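Long-range contacts in alpha-L-rhamnosidase (Aspergillus terreus, PDB 6GSZ), which probably hydrolyses terminal non-reducing alpha-L-rhamnose residues from alpha-L-rhamnosides, as a calcium-binding glycoside hydrolase: residues D529-V534 against K556-K561; K496-E501 against Y511-I516; R39-E44 against F55-S60. All blocks are in the same frame, centred on the assembly; numbering follows the deposited sequence. Where two conformers were deposited one is given.

Interaction 1 of 3, residues D529-V534 against K556-K561. With NAG (2-acetamido-2-deoxy-beta-D-glucopyranose), chain D; NAG (2-acetamido-2-deoxy-beta-D-glucopyranose), chain B; BMA (beta-D-mannopyranose), chain C; MAN (alpha-D-mannopyranose), chain E.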
loop_
_atom_site.group_PDB
_atom_site.type_symbol
_atom_site.label_atom_id
_atom_site.label_comp_id
_atom_site.label_asym_id
_atom_site.label_seq_id
_atom_site.Cartn_x
_atom_site.Cartn_y
_atom_site.Cartn_z
ATOM N N ASP A 529 4.548 -9.732 -15.045
ATOM C CA ASP A 529 5.154 -10.642 -14.081
ATOM C C ASP A 529 4.748 -10.320 -12.640
ATOM O O ASP A 529 5.009 -11.141 -11.761
ATOM C CB ASP A 529 6.668 -10.694 -14.215
ATOM C CG ASP A 529 7.110 -11.379 -15.508
ATOM O OD1 ASP A 529 6.696 -12.565 -15.708
ATOM O OD2 ASP A 529 7.882 -10.723 -16.247
ATOM N N ALA A 530 4.126 -9.155 -12.370
ATOM C CA ALA A 530 3.652 -8.877 -11.024
ATOM C C ALA A 530 2.725 -9.960 -10.468
ATOM O O ALA A 530 2.676 -10.149 -9.225
ATOM C CB ALA A 530 2.955 -7.546 -10.965
ATOM N N ILE A 531 1.973 -10.620 -11.365
ATOM C CA ILE A 531 1.000 -11.628 -10.922
ATOM C C ILE A 531 1.695 -12.882 -10.336
ATOM O O ILE A 531 1.023 -13.700 -9.688
ATOM C CB ILE A 531 0.020 -11.968 -12.068
ATOM C CG1 ILE A 531 -1.273 -12.630 -11.601
ATOM C CG2 ILE A 531 0.709 -12.756 -13.177
ATOM C CD1 ILE A 531 -2.111 -11.757 -10.764
ATOM N N VAL A 532 3.003 -13.010 -10.599
ATOM C CA VAL A 532 3.862 -14.051 -9.984
ATOM C C VAL A 532 4.642 -13.440 -8.820
ATOM O O VAL A 532 4.715 -14.007 -7.736
ATOM C CB VAL A 532 4.831 -14.674 -11.017
ATOM C CG1 VAL A 532 5.648 -15.810 -10.383
ATOM C CG2 VAL A 532 4.104 -15.207 -12.239
ATOM N N GLY A 533 5.328 -12.348 -9.117
ATOM C CA GLY A 533 6.317 -11.769 -8.192
ATOM C C GLY A 533 5.714 -11.230 -6.902
ATOM O O GLY A 533 6.299 -11.295 -5.813
ATOM N N VAL A 534 4.565 -10.533 -7.018
ATOM C CA VAL A 534 3.967 -9.942 -5.817
ATOM C C VAL A 534 3.491 -11.077 -4.894
ATOM O O VAL A 534 3.814 -11.054 -3.708
ATOM C CB VAL A 534 2.921 -8.856 -6.106
ATOM C CG1 VAL A 534 2.340 -8.293 -4.824
ATOM C CG2 VAL A 534 3.589 -7.732 -6.879
ATOM N N LYS A 556 0.233 -19.138 -12.431
ATOM C CA LYS A 556 0.354 -20.235 -13.359
ATOM C C LYS A 556 -0.240 -19.891 -14.735
ATOM O O LYS A 556 0.364 -20.158 -15.775
ATOM C CB LYS A 556 -0.292 -21.493 -12.784
ATOM C CG LYS A 556 -0.323 -22.678 -13.742
ATOM C CD LYS A 556 -0.618 -23.984 -13.042
ATOM C CE LYS A 556 -0.948 -25.147 -13.963
ATOM N NZ LYS A 556 0.015 -25.438 -15.050
ATOM N N ASP A 557 -1.398 -19.232 -14.763
ATOM C CA ASP A 557 -2.023 -18.910 -16.042
ATOM C C ASP A 557 -1.185 -17.873 -16.799
ATOM O O ASP A 557 -1.131 -17.919 -18.029
ATOM C CB ASP A 557 -3.438 -18.374 -15.862
ATOM C CG ASP A 557 -4.490 -19.426 -15.563
ATOM O OD1 ASP A 557 -4.207 -20.637 -15.744
ATOM O OD2 ASP A 557 -5.623 -19.034 -15.153
ATOM N N TRP A 558 -0.524 -16.955 -16.084
ATOM C CA TRP A 558 0.342 -15.996 -16.723
ATOM C C TRP A 558 1.475 -16.699 -17.492
ATOM O O TRP A 558 1.741 -16.403 -18.669
ATOM C CB TRP A 558 0.894 -15.019 -15.702
ATOM C CG TRP A 558 2.009 -14.160 -16.187
ATOM C CD1 TRP A 558 3.294 -14.198 -15.761
ATOM C CD2 TRP A 558 1.973 -13.137 -17.194
ATOM N NE1 TRP A 558 4.068 -13.279 -16.409
ATOM C CE2 TRP A 558 3.270 -12.591 -17.295
ATOM C CE3 TRP A 558 0.970 -12.589 -18.015
ATOM C CZ2 TRP A 558 3.617 -11.580 -18.184
ATOM C CZ3 TRP A 558 1.322 -11.596 -18.899
ATOM C CH2 TRP A 558 2.606 -11.056 -18.954
ATOM N N VAL A 559 2.183 -17.604 -16.796
ATOM C CA VAL A 559 3.294 -18.286 -17.436
ATOM C C VAL A 559 2.759 -19.176 -18.569
ATOM O O VAL A 559 3.345 -19.226 -19.658
ATOM C CB VAL A 559 4.108 -19.066 -16.412
ATOM C CG1 VAL A 559 5.178 -19.930 -17.037
ATOM C CG2 VAL A 559 4.732 -18.089 -15.437
ATOM N N ASP A 560 1.670 -19.905 -18.310
ATOM C CA ASP A 560 1.209 -20.892 -19.251
ATOM C C ASP A 560 0.595 -20.259 -20.518
ATOM O O ASP A 560 0.714 -20.847 -21.616
ATOM C CB ASP A 560 0.175 -21.804 -18.624
ATOM C CG ASP A 560 0.727 -22.749 -17.567
ATOM O OD1 ASP A 560 2.006 -22.889 -17.476
ATOM O OD2 ASP A 560 -0.132 -23.377 -16.891
ATOM N N LYS A 561 -0.167 -19.171 -20.349
ATOM C CA LYS A 561 -1.061 -18.695 -21.409
ATOM C C LYS A 561 -0.969 -17.181 -21.672
ATOM O O LYS A 561 -1.496 -16.689 -22.686
ATOM C CB LYS A 561 -2.502 -19.064 -21.044
ATOM C CG LYS A 561 -2.766 -20.557 -20.942
ATOM C CD LYS A 561 -4.204 -20.918 -20.614
ATOM C CE LYS A 561 -4.421 -22.385 -20.352
ATOM N NZ LYS A 561 -5.844 -22.640 -19.994
HETATM C C1 NAG D . 4.234 -26.849 -17.969
HETATM C C2 NAG D . 2.697 -26.983 -17.714
HETATM C C3 NAG D . 1.935 -26.738 -19.018
HETATM C C4 NAG D . 2.405 -25.419 -19.662
HETATM C C5 NAG D . 3.906 -25.277 -19.702
HETATM C C6 NAG D . 4.371 -23.876 -20.103
HETATM C C7 NAG D . 2.145 -28.437 -15.869
HETATM C C8 NAG D . 1.794 -29.806 -15.391
HETATM N N2 NAG D . 2.319 -28.265 -17.175
HETATM O O3 NAG D . 0.526 -26.718 -18.758
HETATM O O4 NAG D . 2.006 -25.352 -21.046
HETATM O O5 NAG D . 4.530 -25.583 -18.425
HETATM O O6 NAG D . 4.246 -22.933 -19.015
HETATM O O7 NAG D . 2.330 -27.514 -15.046
HETATM C C1 NAG B . 0.770 -24.735 -21.321
HETATM C C2 NAG B . 0.809 -24.247 -22.746
HETATM C C3 NAG B . -0.562 -23.729 -23.160
HETATM C C4 NAG B . -1.637 -24.765 -22.856
HETATM C C5 NAG B . -1.572 -25.211 -21.401
HETATM C C6 NAG B . -2.544 -26.349 -21.121
HETATM C C7 NAG B . 2.970 -23.350 -23.467
HETATM C C8 NAG B . 3.844 -22.135 -23.473
HETATM N N2 NAG B . 1.782 -23.204 -22.877
HETATM O O3 NAG B . -0.564 -23.414 -24.559
HETATM O O4 NAG B . -2.897 -24.163 -23.066
HETATM O O5 NAG B . -0.257 -25.696 -21.145
HETATM O O6 NAG B . -2.358 -26.756 -19.746
HETATM O O7 NAG B . 3.360 -24.423 -23.937
HETATM C C1 BMA C . -3.732 -24.796 -24.044
HETATM C C2 BMA C . -5.201 -24.500 -23.777
HETATM C C3 BMA C . -6.046 -25.112 -24.911
HETATM C C4 BMA C . -5.553 -24.607 -26.265
HETATM C C5 BMA C . -4.045 -24.735 -26.440
HETATM C C6 BMA C . -3.565 -23.905 -27.625
HETATM O O2 BMA C . -5.338 -23.093 -23.743
HETATM O O3 BMA C . -7.411 -24.718 -24.794
HETATM O O4 BMA C . -6.188 -25.381 -27.274
HETATM O O5 BMA C . -3.338 -24.282 -25.277
HETATM O O6 BMA C . -2.159 -24.126 -27.734
HETATM C C1 MAN E . -8.295 -25.825 -24.523
HETATM C C2 MAN E . -9.742 -25.356 -24.758
HETATM C C3 MAN E . -10.159 -24.395 -23.654
HETATM C C4 MAN E . -9.782 -24.910 -22.268
HETATM C C5 MAN E . -8.316 -25.364 -22.203
HETATM C C6 MAN E . -7.853 -25.899 -20.847
HETATM O O2 MAN E . -10.689 -26.444 -24.734
HETATM O O3 MAN E . -11.585 -24.239 -23.667
HETATM O O4 MAN E . -10.015 -23.822 -21.365
HETATM O O5 MAN E . -8.074 -26.365 -23.211
HETATM O O6 MAN E . -6.459 -25.554 -20.634
#
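W558 meets D529 through a single hydrogen bond, with I531 and V532 packed beside the same indole. Its NE1 donates to D529 OD1 at 2.8 Å with an N-H...O angle of 166°. The oxygen lies close to the ring plane, at the indole edge. The carboxylate plane stands 85° from that of the ring, and the N-H meets OD1 from above the carboxylate plane. I531 CG2 sits 3.4 Å from W558 CB and nearly as close to CG, at the root of the side chain, while V532 CG2 approaches CD1 at 3.8 Å. V532 and V559 add a looser methyl contact.

These residues join helices 530-542 and 545-562, consecutive in the chain and within the six-hairpin glycosidase family region, whose members have an (alpha/alpha)6 barrel; the two short segments run at 139° with axes 9.3 Å apart. D529 O accepts from both V532 N and G533 N, in the first turn of backbone bonds here. The D529 carboxylate has further partners: S609 OG reaches OD1 and I526 N reaches OD2, so two bonds grip the oxygen that receives the indole N-H.

Away from the indole, K556, D560 and K561 of the second helix meet a glycan attached to the protein. K556 NZ bridges to D560 OD2 at 2.8 Å and also donates to O7 of the chain D GlcNAc, whose O6 in turn donates to D560 OD1; Y629 OH bonds to both K556 NZ and D560 OD1. D560 O accepts the acetamide N-H (N2) of the chain B GlcNAc at 2.9 Å. K561 NZ, at the end of a chain extended beyond CG, bonds mannose O6 at 3.0 Å, and K561 O is a calcium ligand together with S506 O.

Interaction 2 of 3, residues K496-E501 against Y511-I516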
loop_
_atom_site.group_PDB
_atom_site.type_symbol
_atom_site.label_atom_id
_atom_site.label_comp_id
_atom_site.label_asym_id
_atom_site.label_seq_id
_atom_site.Cartn_x
_atom_site.Cartn_y
_atom_site.Cartn_z
ATOM N N LYS A 496 -6.652 -10.071 -5.585
ATOM C CA LYS A 496 -7.930 -10.625 -6.039
ATOM C C LYS A 496 -8.415 -9.923 -7.325
ATOM O O LYS A 496 -8.867 -10.555 -8.275
ATOM C CB LYS A 496 -8.995 -10.471 -4.935
ATOM C CG LYS A 496 -8.759 -11.407 -3.765
ATOM C CD LYS A 496 -9.780 -11.192 -2.661
ATOM C CE LYS A 496 -9.601 -12.201 -1.559
ATOM N NZ LYS A 496 -10.515 -11.914 -0.428
ATOM N N ASP A 497 -8.279 -8.602 -7.317
ATOM C CA ASP A 497 -8.693 -7.799 -8.489
ATOM C C ASP A 497 -7.777 -8.098 -9.667
ATOM O O ASP A 497 -8.233 -8.234 -10.818
ATOM C CB ASP A 497 -8.768 -6.315 -8.153
ATOM C CG ASP A 497 -9.938 -5.980 -7.234
ATOM O OD1 ASP A 497 -10.806 -6.876 -7.003
ATOM O OD2 ASP A 497 -9.965 -4.798 -6.768
ATOM N N ALA A 498 -6.463 -8.266 -9.387
ATOM C CA ALA A 498 -5.536 -8.554 -10.473
ATOM C C ALA A 498 -6.001 -9.843 -11.187
ATOM O O ALA A 498 -5.990 -9.939 -12.417
ATOM C CB ALA A 498 -4.123 -8.685 -9.946
ATOM N N ARG A 499 -6.355 -10.878 -10.394
ATOM C CA ARG A 499 -6.788 -12.154 -10.914
ATOM C C ARG A 499 -8.076 -11.975 -11.749
ATOM O O ARG A 499 -8.177 -12.517 -12.847
ATOM C CB ARG A 499 -6.963 -13.156 -9.766
ATOM C CG ARG A 499 -7.507 -14.507 -10.181
ATOM C CD ARG A 499 -6.660 -15.149 -11.267
ATOM N NE ARG A 499 -6.991 -16.549 -11.412
ATOM C CZ ARG A 499 -6.646 -17.319 -12.460
ATOM N NH1 ARG A 499 -5.950 -16.776 -13.460
ATOM N NH2 ARG A 499 -6.987 -18.606 -12.445
ATOM N N SER A 500 -9.082 -11.284 -11.195
ATOM C CA SER A 500 -10.328 -11.070 -11.925
ATOM C C SER A 500 -10.082 -10.367 -13.273
ATOM O O SER A 500 -10.662 -10.798 -14.322
ATOM C CB SER A 500 -11.292 -10.237 -11.089
ATOM O OG SER A 500 -11.717 -10.922 -9.914
ATOM N N GLU A 501 -9.217 -9.348 -13.253
ATOM C CA GLU A 501 -8.922 -8.597 -14.438
ATOM C C GLU A 501 -8.243 -9.492 -15.478
ATOM O O GLU A 501 -8.547 -9.461 -16.683
ATOM C CB GLU A 501 -8.095 -7.358 -14.107
ATOM C CG GLU A 501 -8.818 -6.325 -13.249
ATOM C CD GLU A 501 -9.781 -5.359 -13.892
ATOM O OE1 GLU A 501 -10.236 -5.657 -15.001
ATOM O OE2 GLU A 501 -9.981 -4.316 -13.230
ATOM N N TYR A 511 -1.991 -3.586 -17.595
ATOM C CA TYR A 511 -0.899 -2.786 -17.053
ATOM C C TYR A 511 -1.202 -2.201 -15.681
ATOM O O TYR A 511 -0.319 -2.073 -14.847
ATOM C CB TYR A 511 -0.454 -1.697 -18.032
ATOM C CG TYR A 511 0.015 -2.227 -19.366
ATOM C CD1 TYR A 511 0.507 -3.518 -19.537
ATOM C CD2 TYR A 511 0.056 -1.363 -20.450
ATOM C CE1 TYR A 511 0.873 -3.963 -20.797
ATOM C CE2 TYR A 511 0.451 -1.790 -21.698
ATOM C CZ TYR A 511 0.866 -3.093 -21.878
ATOM O OH TYR A 511 1.239 -3.532 -23.119
ATOM N N VAL A 512 -2.448 -1.751 -15.500
ATOM C CA VAL A 512 -2.877 -1.206 -14.220
ATOM C C VAL A 512 -4.087 -1.964 -13.692
ATOM O O VAL A 512 -4.887 -2.477 -14.465
ATOM C CB VAL A 512 -3.193 0.301 -14.270
ATOM C CG1 VAL A 512 -2.031 1.062 -14.887
ATOM C CG2 VAL A 512 -4.483 0.655 -15.011
ATOM N N ILE A 513 -4.149 -2.050 -12.359
ATOM C CA ILE A 513 -5.209 -2.745 -11.647
ATOM C C ILE A 513 -5.680 -1.849 -10.521
ATOM O O ILE A 513 -4.892 -1.452 -9.639
ATOM C CB ILE A 513 -4.708 -4.047 -11.022
ATOM C CG1 ILE A 513 -4.068 -4.993 -12.044
ATOM C CG2 ILE A 513 -5.792 -4.735 -10.219
ATOM C CD1 ILE A 513 -5.002 -5.607 -13.092
ATOM N N PRO A 514 -6.986 -1.496 -10.448
ATOM C CA PRO A 514 -8.044 -1.855 -11.415
ATOM C C PRO A 514 -7.782 -1.354 -12.842
ATOM O O PRO A 514 -7.098 -0.322 -13.041
ATOM C CB PRO A 514 -9.265 -1.118 -10.850
ATOM C CG PRO A 514 -8.997 -1.063 -9.333
ATOM C CD PRO A 514 -7.505 -0.778 -9.276
ATOM N N ASN A 515 -8.257 -2.142 -13.797
ATOM C CA ASN A 515 -7.960 -1.891 -15.191
ATOM C C ASN A 515 -8.988 -0.902 -15.789
ATOM O O ASN A 515 -10.119 -1.297 -16.032
ATOM C CB ASN A 515 -7.948 -3.196 -15.968
ATOM C CG ASN A 515 -7.779 -2.991 -17.454
ATOM O OD1 ASN A 515 -7.142 -2.008 -17.845
ATOM N ND2 ASN A 515 -8.261 -3.973 -18.238
ATOM N N ILE A 516 -8.521 0.301 -16.136
ATOM C CA ILE A 516 -9.364 1.320 -16.759
ATOM C C ILE A 516 -9.160 1.347 -18.269
ATOM O O ILE A 516 -9.760 2.177 -18.921
ATOM C CB ILE A 516 -9.096 2.713 -16.157
ATOM C CG1 ILE A 516 -7.626 3.145 -16.293
ATOM C CG2 ILE A 516 -9.575 2.717 -14.735
ATOM C CD1 ILE A 516 -7.351 4.621 -16.190
HETATM O O HOH W 1 -11.616 -3.605 -16.103
HETATM O O HOH W 2 -9.493 -6.905 -17.577
#
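E501 supplies the polar half of this contact, receiving the backbone N-H of N515 on OE2 at 2.8 Å. The bond is nearly straight (175° at the hydrogen), although the donor stands well above the carboxylate plane. Two hydrogen bonds, from N515 N and S177 OG, grip this buried oxygen. The E501 chain bends at chi2 (-81°), turning CD toward N515. Two waters extend the link: one lies 2.7 Å from E501 OE1 and also reaches N515 O, and the other lies within bonding range of E501 O, OE1 and N515 ND2. The N515 amide itself is held by H517 N at OD1 and by G518 O at ND2. The D497 carboxylate has a salt bridge to R181 NE and a hydrogen bond from S177 N.

Here helix 488-503, in the six-hairpin glycosidase region, is covered by the loop leading toward helix 530-542. A cis peptide bond in that loop joins I513, which packs on the helix, to P514; N515, which follows, bonds to E501.

The apolar contacts centre on I513. Its CG2 lies over the helix backbone, 3.7 Å from A498 N, and also meets D497 CB at 4.0 Å. The other branch continues along E501 in the opposite sense, CD1 reaching E501 CB at 3.7 Å, while CG1 faces A498 CB at 4.2 Å. E501 OE1 lies 3.5 Å from N515 CB, and P514 CA is 3.6 Å from OE2.

Interaction 3 of 3, residues R39-E44 against F55-S60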
loop_
_atom_site.group_PDB
_atom_site.type_symbol
_atom_site.label_atom_id
_atom_site.label_comp_id
_atom_site.label_asym_id
_atom_site.label_seq_id
_atom_site.Cartn_x
_atom_site.Cartn_y
_atom_site.Cartn_z
ATOM N N ARG A 39 4.781 -24.781 22.908
ATOM C CA ARG A 39 4.358 -26.147 22.730
ATOM C C ARG A 39 2.839 -26.301 22.597
ATOM O O ARG A 39 2.386 -27.302 22.028
ATOM C CB ARG A 39 4.898 -27.059 23.826
ATOM C CG ARG A 39 4.355 -26.764 25.211
ATOM C CD ARG A 39 4.813 -27.833 26.214
ATOM N NE ARG A 39 4.627 -29.190 25.704
ATOM C CZ ARG A 39 5.596 -30.015 25.265
ATOM N NH1 ARG A 39 6.888 -29.690 25.328
ATOM N NH2 ARG A 39 5.245 -31.184 24.756
ATOM N N ALA A 40 2.058 -25.323 23.090
ATOM C CA ALA A 40 0.609 -25.477 23.073
ATOM C C ALA A 40 -0.010 -24.100 23.226
ATOM O O ALA A 40 0.647 -23.149 23.626
ATOM C CB ALA A 40 0.119 -26.375 24.185
ATOM N N TYR A 41 -1.291 -24.017 22.894
ATOM C CA TYR A 41 -2.069 -22.793 23.101
ATOM C C TYR A 41 -3.485 -23.180 23.515
ATOM O O TYR A 41 -3.967 -24.268 23.269
ATOM C CB TYR A 41 -2.057 -21.896 21.866
ATOM C CG TYR A 41 -2.665 -22.482 20.625
ATOM C CD1 TYR A 41 -4.039 -22.448 20.421
ATOM C CD2 TYR A 41 -1.877 -22.968 19.590
ATOM C CE1 TYR A 41 -4.611 -22.926 19.252
ATOM C CE2 TYR A 41 -2.435 -23.423 18.417
ATOM C CZ TYR A 41 -3.805 -23.356 18.210
ATOM O OH TYR A 41 -4.341 -23.826 17.020
ATOM N N GLU A 42 -4.150 -22.180 24.103
ATOM C CA GLU A 42 -5.570 -22.226 24.406
ATOM C C GLU A 42 -6.220 -20.979 23.799
ATOM O O GLU A 42 -5.720 -19.877 23.967
ATOM C CB GLU A 42 -5.822 -22.313 25.917
ATOM C CG GLU A 42 -5.529 -23.696 26.456
ATOM C CD GLU A 42 -5.757 -23.852 27.944
ATOM O OE1 GLU A 42 -5.983 -22.838 28.610
ATOM O OE2 GLU A 42 -5.614 -25.004 28.431
ATOM N N ILE A 43 -7.331 -21.216 23.115
ATOM C CA ILE A 43 -8.186 -20.128 22.594
ATOM C C ILE A 43 -9.534 -20.225 23.318
ATOM O O ILE A 43 -10.206 -21.245 23.250
ATOM C CB ILE A 43 -8.379 -20.211 21.074
ATOM C CG1 ILE A 43 -7.059 -20.184 20.324
ATOM C CG2 ILE A 43 -9.294 -19.064 20.635
ATOM C CD1 ILE A 43 -7.141 -20.355 18.812
ATOM N N GLU A 44 -9.896 -19.130 23.989
ATOM C CA GLU A 44 -11.197 -18.958 24.655
ATOM C C GLU A 44 -12.125 -18.220 23.691
ATOM O O GLU A 44 -11.787 -17.129 23.220
ATOM C CB GLU A 44 -11.015 -18.163 25.945
ATOM C CG GLU A 44 -12.300 -17.967 26.749
ATOM C CD GLU A 44 -12.082 -16.927 27.834
ATOM O OE1 GLU A 44 -11.949 -17.318 29.016
ATOM O OE2 GLU A 44 -11.942 -15.736 27.472
ATOM N N PHE A 55 -10.489 -24.049 23.895
ATOM C CA PHE A 55 -9.983 -25.057 22.983
ATOM C C PHE A 55 -8.458 -25.102 23.111
ATOM O O PHE A 55 -7.759 -24.094 22.894
ATOM C CB PHE A 55 -10.336 -24.678 21.546
ATOM C CG PHE A 55 -11.824 -24.583 21.331
ATOM C CD1 PHE A 55 -12.580 -25.717 21.065
ATOM C CD2 PHE A 55 -12.474 -23.361 21.400
ATOM C CE1 PHE A 55 -13.949 -25.636 20.882
ATOM C CE2 PHE A 55 -13.839 -23.276 21.208
ATOM C CZ PHE A 55 -14.572 -24.400 20.926
ATOM N N ARG A 56 -7.932 -26.259 23.484
ATOM C CA ARG A 56 -6.460 -26.442 23.617
ATOM C C ARG A 56 -5.931 -27.203 22.401
ATOM O O ARG A 56 -6.531 -28.180 21.945
ATOM C CB ARG A 56 -6.114 -27.249 24.875
ATOM C CG ARG A 56 -4.610 -27.358 25.124
ATOM C CD ARG A 56 -4.157 -27.925 26.461
ATOM N NE ARG A 56 -2.692 -27.920 26.558
ATOM C CZ ARG A 56 -1.978 -27.230 27.460
ATOM N NH1 ARG A 56 -2.565 -26.331 28.239
ATOM N NH2 ARG A 56 -0.685 -27.472 27.610
ATOM N N SER A 57 -4.787 -26.733 21.903
ATOM C CA SER A 57 -4.039 -27.373 20.820
ATOM C C SER A 57 -2.611 -27.605 21.283
ATOM O O SER A 57 -1.981 -26.675 21.736
ATOM C CB SER A 57 -3.993 -26.508 19.594
ATOM O OG SER A 57 -5.267 -26.378 18.982
ATOM N N GLU A 58 -2.124 -28.826 21.079
ATOM C CA GLU A 58 -0.681 -29.130 21.085
ATOM C C GLU A 58 -0.157 -28.699 19.724
ATOM O O GLU A 58 -0.562 -29.279 18.716
ATOM C CB GLU A 58 -0.468 -30.618 21.315
ATOM C CG GLU A 58 0.944 -30.989 21.620
ATOM C CD GLU A 58 1.464 -30.578 22.984
ATOM O OE1 GLU A 58 0.643 -30.165 23.879
ATOM O OE2 GLU A 58 2.733 -30.739 23.160
ATOM N N SER A 59 0.585 -27.596 19.723
ATOM C CA SER A 59 1.029 -26.954 18.497
ATOM C C SER A 59 2.054 -25.886 18.833
ATOM O O SER A 59 1.835 -25.113 19.773
ATOM C CB SER A 59 -0.137 -26.300 17.801
ATOM O OG SER A 59 0.304 -25.576 16.653
ATOM N N SER A 60 3.096 -25.783 17.998
ATOM C CA SER A 60 4.012 -24.663 18.106
ATOM C C SER A 60 3.559 -23.471 17.262
ATOM O O SER A 60 4.207 -22.469 17.307
ATOM C CB SER A 60 5.389 -25.051 17.691
ATOM O OG SER A 60 5.456 -25.210 16.284
HETATM O O HOH W 3 3.775 -29.233 20.873
HETATM O O HOH W 4 1.330 -29.377 26.370
HETATM O O HOH W 5 -3.930 -26.459 16.189
#
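Y41 and S57 exchange both backbone N-H...O bonds, S57 N to Y41 O measuring 2.9 Å at 170°, and I43 with F55 forms the second hydrogen-bonded pair of this antiparallel ladder. A40 with E58 and E42 with R56 are non-hydrogen-bonded pairs. Beyond E58 the strand ends, and S59 N reaches R39 O at a reduced angle of 140°, from above the carbonyl plane.

Two salt bridges, each weak as a hydrogen bond, cross the strands. R56 NH1 lies 3.3 Å from E42 OE2, which sits at the guanidinium edge and in its plane; the other oxygen, E42 OE1, pairs with R83. R39 NH2 lies 3.0 Å from E58 OE2, a doubtful bridge because it belongs to one of two R39 conformers. A water accepts from R56 NH2 and donates to E58 OE1.

This hairpin of strands 38-46 and 53-58 lies at the margin of a five-stranded sheet in the N-terminal immunoglobulin-like domain, strand 53-58 being outermost. On the other side of strand 38-46, R39 and A40 both face F85 of strand 78-86 in a classic beta bulge.

Packing divides by sheet face. On the face of Y41, I43, F55 and S57, Y41 CG stands between backbone N and carbonyl carbon (chi1 62°), turned toward S57, whose CB rests over the ring in a CH-pi contact, 3.7 Å from its centroid. S59 CB lies 3.7 Å from Y41 CE2, and W27 meets the ring edge-to-face. On the opposite face, A40 CB lies over the R56 guanidinium, 3.7 Å from NH2, and F85 forms a cation-pi contact with the same arginine.

Overall arrangement
Interactions 1 and 2 are buried contacts in the six-hairpin glycosidase region, with centres 13 Å apart, and they touch directly: D557 OD2 and R499 NH1 form a 2.8 Å salt bridge, and I531 CD1 packs on A498 CB. Helix 488-503 thus receives the loop and meets helices 530-542 and 545-562 through these links. Each has one direct hydrogen bond between its segments, to a carboxylate, beside apolar packing; interaction 2 adds two waters. Interaction 3 differs: it is a partly exposed strand pair in the immunoglobulin-like domain, about 37 Å and 40 Å from the other two by centres, built on backbone pairing and surface salt bridges, burying 613 Å² against 207 and 251 Å².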